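Local structure of actinorhodin polyketide putative beta-ketoacyl synthase 2 (Streptomyces coelicolor A3, 1TQY) at residues 100-103 with 104-107; 178-181 with 182-186. The protein probably serves as the chain length factor that partners a beta-ketoacyl synthase in making the polyketide chain of the antibiotic actinorhodin. All coordinates share one frame; numbering follows the deposited sequence.

Contact 1: residues 100-103 with 104-107; sequences SLTD and YDMG
The first torsions of D103 and Y104 set the D103 carboxylate beside the Y104 ring, the two side chains pointing the same way. In D103, CG sits between the backbone N and the carbonyl carbon (chi1 64°), while in Y104, CG lies beside the backbone N. Residues 103-105 form a short 3-10 turn that leads from a loop into strand 106-111. The D103 carboxylate stands over one face of the tyrosine ring, with OD2 3.9 Å above the ring plane and over its centre. The two planes are 44° apart, so this is not a flat stack. The strongest partner of D103 OD2 lies outside this turn, on another protein chain, where a basic side chain makes a salt bridge to it. Y104 also packs on a basic side chain of that chain.

Two backbone bonds spanning three residues hold the turn. D105 N donates to T102 O at 2.8 Å, and M106 N donates to D103 O at 3.3 Å. The D105 carboxylate folds back beside T102, where OD2 comes 3.3 Å from T102 CB.

M106 is buried, and its side chain crosses that of L101 at about a right angle. Its SD lies 3.9 Å from L101 CB and 4.0 Å from L101 CD1. A bend at chi3 (-77°) turns the methyl back under the turn, with M106 CE 3.7 Å from T102 O.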
loop_
_atom_site.group_PDB
_atom_site.type_symbol
_atom_site.label_atom_id
_atom_site.label_comp_id
_atom_site.label_asym_id
_atom_site.label_seq_id
_atom_site.Cartn_x
_atom_site.Cartn_y
_atom_site.Cartn_z
ATOM N N SER B 100 -9.336 14.144 -22.529
ATOM C CA SER B 100 -9.121 13.815 -23.926
ATOM C C SER B 100 -8.527 12.418 -24.111
ATOM O O SER B 100 -8.214 12.015 -25.231
ATOM C CB SER B 100 -8.211 14.865 -24.557
ATOM O OG SER B 100 -8.046 14.630 -25.943
ATOM N N LEU B 101 -8.381 11.677 -23.015
ATOM C CA LEU B 101 -7.828 10.327 -23.082
ATOM C C LEU B 101 -8.829 9.295 -22.569
ATOM O O LEU B 101 -9.701 9.607 -21.761
ATOM C CB LEU B 101 -6.536 10.246 -22.265
ATOM C CG LEU B 101 -5.382 11.135 -22.738
ATOM C CD1 LEU B 101 -4.281 11.147 -21.699
ATOM C CD2 LEU B 101 -4.860 10.627 -24.078
ATOM N N THR B 102 -8.698 8.065 -23.051
ATOM C CA THR B 102 -9.581 6.984 -22.637
ATOM C C THR B 102 -9.425 6.747 -21.138
ATOM O O THR B 102 -8.320 6.471 -20.662
ATOM C CB THR B 102 -9.240 5.674 -23.370
ATOM O OG1 THR B 102 -9.363 5.868 -24.784
ATOM C CG2 THR B 102 -10.171 4.556 -22.919
ATOM N N ASP B 103 -10.532 6.837 -20.410
ATOM C CA ASP B 103 -10.519 6.650 -18.967
ATOM C C ASP B 103 -9.748 5.408 -18.486
ATOM O O ASP B 103 -8.919 5.504 -17.576
ATOM C CB ASP B 103 -11.957 6.645 -18.418
ATOM C CG ASP B 103 -12.801 5.481 -18.930
ATOM O OD1 ASP B 103 -12.609 5.037 -20.081
ATOM O OD2 ASP B 103 -13.682 5.022 -18.171
ATOM N N TYR B 104 -9.993 4.257 -19.098
ATOM C CA TYR B 104 -9.298 3.045 -18.693
ATOM C C TYR B 104 -7.799 3.048 -19.032
ATOM O O TYR B 104 -7.054 2.243 -18.493
ATOM C CB TYR B 104 -9.945 1.809 -19.319
ATOM C CG TYR B 104 -11.356 1.524 -18.842
ATOM C CD1 TYR B 104 -11.641 1.345 -17.487
ATOM C CD2 TYR B 104 -12.403 1.422 -19.749
ATOM C CE1 TYR B 104 -12.939 1.072 -17.054
ATOM C CE2 TYR B 104 -13.701 1.148 -19.329
ATOM C CZ TYR B 104 -13.967 0.973 -17.988
ATOM O OH TYR B 104 -15.248 0.697 -17.578
ATOM N N ASP B 105 -7.357 3.937 -19.916
ATOM C CA ASP B 105 -5.947 3.992 -20.268
ATOM C C ASP B 105 -5.112 4.861 -19.319
ATOM O O ASP B 105 -3.946 5.145 -19.592
ATOM C CB ASP B 105 -5.753 4.495 -21.707
ATOM C CG ASP B 105 -6.131 3.454 -22.757
ATOM O OD1 ASP B 105 -6.062 2.237 -22.462
ATOM O OD2 ASP B 105 -6.477 3.859 -23.885
ATOM N N MET B 106 -5.707 5.281 -18.209
ATOM C CA MET B 106 -5.003 6.104 -17.235
ATOM C C MET B 106 -5.039 5.478 -15.850
ATOM O O MET B 106 -6.110 5.270 -15.272
ATOM C CB MET B 106 -5.604 7.503 -17.194
ATOM C CG MET B 106 -5.474 8.238 -18.513
ATOM S SD MET B 106 -6.193 9.883 -18.420
ATOM C CE MET B 106 -7.964 9.500 -18.540
ATOM N N GLY B 107 -3.856 5.180 -15.321
ATOM C CA GLY B 107 -3.769 4.577 -14.001
ATOM C C GLY B 107 -3.118 5.485 -12.974
ATOM O O GLY B 107 -2.546 6.519 -13.319
#

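Contact 2: residues 178-181 with 182-186; sequences HARR and TIRRG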
loop_
_atom_site.group_PDB
_atom_site.type_symbol
_atom_site.label_atom_id
_atom_site.label_comp_id
_atom_site.label_asym_id
_atom_site.label_seq_id
_atom_site.Cartn_x
_atom_site.Cartn_y
_atom_site.Cartn_z
ATOM N N HIS B 178 6.289 0.157 -9.790
ATOM C CA HIS B 178 4.991 -0.512 -9.924
ATOM C C HIS B 178 4.245 0.061 -11.135
ATOM O O HIS B 178 3.537 -0.654 -11.854
ATOM C CB HIS B 178 4.166 -0.317 -8.642
ATOM C CG HIS B 178 2.890 -1.106 -8.607
ATOM N ND1 HIS B 178 2.639 -2.074 -7.656
ATOM C CD2 HIS B 178 1.774 -1.040 -9.375
ATOM C CE1 HIS B 178 1.425 -2.568 -7.839
ATOM N NE2 HIS B 178 0.878 -1.957 -8.876
ATOM N N ALA B 179 4.414 1.360 -11.352
ATOM C CA ALA B 179 3.783 2.018 -12.482
ATOM C C ALA B 179 4.390 1.471 -13.762
ATOM O O ALA B 179 3.679 1.153 -14.721
ATOM C CB ALA B 179 3.996 3.518 -12.411
ATOM N N ARG B 180 5.715 1.369 -13.780
ATOM C CA ARG B 180 6.403 0.856 -14.961
ATOM C C ARG B 180 5.841 -0.503 -15.361
ATOM O O ARG B 180 5.630 -0.763 -16.540
ATOM C CB ARG B 180 7.908 0.739 -14.702
ATOM C CG ARG B 180 8.672 0.012 -15.800
ATOM C CD ARG B 180 10.131 0.429 -15.801
ATOM N NE ARG B 180 10.959 -0.356 -16.722
ATOM C CZ ARG B 180 11.575 -1.489 -16.402
ATOM N NH1 ARG B 180 11.464 -1.986 -15.176
ATOM N NH2 ARG B 180 12.321 -2.118 -17.305
ATOM N N ARG B 181 5.590 -1.355 -14.374
ATOM C CA ARG B 181 5.054 -2.683 -14.630
ATOM C C ARG B 181 3.685 -2.573 -15.294
ATOM O O ARG B 181 3.408 -3.214 -16.308
ATOM C CB ARG B 181 4.918 -3.447 -13.314
ATOM C CG ARG B 181 4.564 -4.916 -13.459
ATOM C CD ARG B 181 4.621 -5.626 -12.110
ATOM N NE ARG B 181 3.540 -5.186 -11.233
ATOM C CZ ARG B 181 3.418 -5.516 -9.949
ATOM N NH1 ARG B 181 4.320 -6.300 -9.367
ATOM N NH2 ARG B 181 2.382 -5.066 -9.248
ATOM N N THR B 182 2.836 -1.740 -14.706
ATOM C CA THR B 182 1.487 -1.527 -15.198
ATOM C C THR B 182 1.473 -1.027 -16.649
ATOM O O THR B 182 0.766 -1.577 -17.505
ATOM C CB THR B 182 0.735 -0.557 -14.253
ATOM O OG1 THR B 182 0.758 -1.103 -12.931
ATOM C CG2 THR B 182 -0.713 -0.391 -14.686
ATOM N N ILE B 183 2.259 0.002 -16.927
ATOM C CA ILE B 183 2.356 0.534 -18.278
ATOM C C ILE B 183 2.766 -0.570 -19.262
ATOM O O ILE B 183 2.169 -0.734 -20.334
ATOM C CB ILE B 183 3.390 1.671 -18.327
ATOM C CG1 ILE B 183 2.806 2.886 -17.614
ATOM C CG2 ILE B 183 3.798 1.963 -19.781
ATOM C CD1 ILE B 183 3.805 3.955 -17.291
ATOM N N ARG B 184 3.777 -1.341 -18.888
ATOM C CA ARG B 184 4.245 -2.412 -19.759
ATOM C C ARG B 184 3.212 -3.516 -20.002
ATOM O O ARG B 184 3.287 -4.224 -21.006
ATOM C CB ARG B 184 5.549 -3.004 -19.208
ATOM C CG ARG B 184 6.796 -2.387 -19.857
ATOM C CD ARG B 184 7.962 -2.299 -18.887
ATOM N NE ARG B 184 8.111 -3.534 -18.134
ATOM C CZ ARG B 184 8.708 -4.628 -18.589
ATOM N NH1 ARG B 184 9.236 -4.643 -19.808
ATOM N NH2 ARG B 184 8.751 -5.720 -17.829
ATOM N N ARG B 185 2.245 -3.655 -19.097
ATOM C CA ARG B 185 1.214 -4.666 -19.262
ATOM C C ARG B 185 0.041 -4.188 -20.117
ATOM O O ARG B 185 -0.847 -4.974 -20.452
ATOM C CB ARG B 185 0.684 -5.139 -17.910
ATOM C CG ARG B 185 1.652 -6.011 -17.143
ATOM C CD ARG B 185 0.969 -6.726 -15.987
ATOM N NE ARG B 185 0.085 -7.803 -16.432
ATOM C CZ ARG B 185 -1.243 -7.769 -16.369
ATOM N NH1 ARG B 185 -1.865 -6.705 -15.874
ATOM N NH2 ARG B 185 -1.950 -8.805 -16.798
ATOM N N GLY B 186 0.027 -2.904 -20.464
ATOM C CA GLY B 186 -1.055 -2.404 -21.291
ATOM C C GLY B 186 -1.754 -1.094 -20.966
ATOM O O GLY B 186 -2.725 -0.759 -21.642
HETATM O O HOH W 1 1.014 -4.255 -12.413
#
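The R180 and R184 side chains lie side by side and point the same way, their guanidinium planes 14° apart. R184 CD lies over one face of the R180 group, 4.2 Å from R180 NE. At the edge of the R184 group, near its plane, is the carbonyl O of R180. R180 NE and R184 NE are 4.5 Å apart. The two like charges probably disfavour each other, but R180 NH1 has a salt bridge to D291. R184 NE is buried here and has no partner in the model.

On the next face of the helix, R181 bends at chi3 and lays NH2 over one face of the H178 imidazole, 3.0 Å above its plane and toward the rim. That NH2 is also hydrogen-bonded to a polar side chain of another protein chain. T182 OG1 approaches the same ring obliquely, 3.7 Å from H178 CD2. The T182 hydroxyl, placed beside its backbone N (chi1 -57°), is 3.0 Å from H178 O, but its proton also has another acceptor within reach. A water joins R181 NE to T182 OG1 and accepts from R181 NE at 2.9 Å.

Regular helix bonds run beneath these groups. I183 N donates to A179 O at 2.9 Å. A179 and I183 turn inward onto strands 189-196 and 238-246. After R185 the helix stops: G186 takes a positive phi (135°), and its N bonds to I183 O. With two bonds back into the last turn, this is a Schellman motif, ending helix 171-185 of the thiolase-like fold.

Overall arrangement
Contact 1 and contact 2 lie in series along the chain. Their centres are about 14 Å apart and their nearest atoms about 5 Å apart, without touching. Strand 189-196, which follows the helix of contact 2, connects them. It pairs in parallel with strand 106-111, and L189 bonds to the backbone of D105 and G107. Contact 1 is at the surface and contact 2 is partly buried; their centres are about 25 and 19 Å from the centre of the chain. Both reach another protein chain. Neither includes P21 or Q58, the residues of the sodium site. In related ketosynthases the catalytic cysteine lies at the start of the equivalent helix, whereas contact 2 closes the other end.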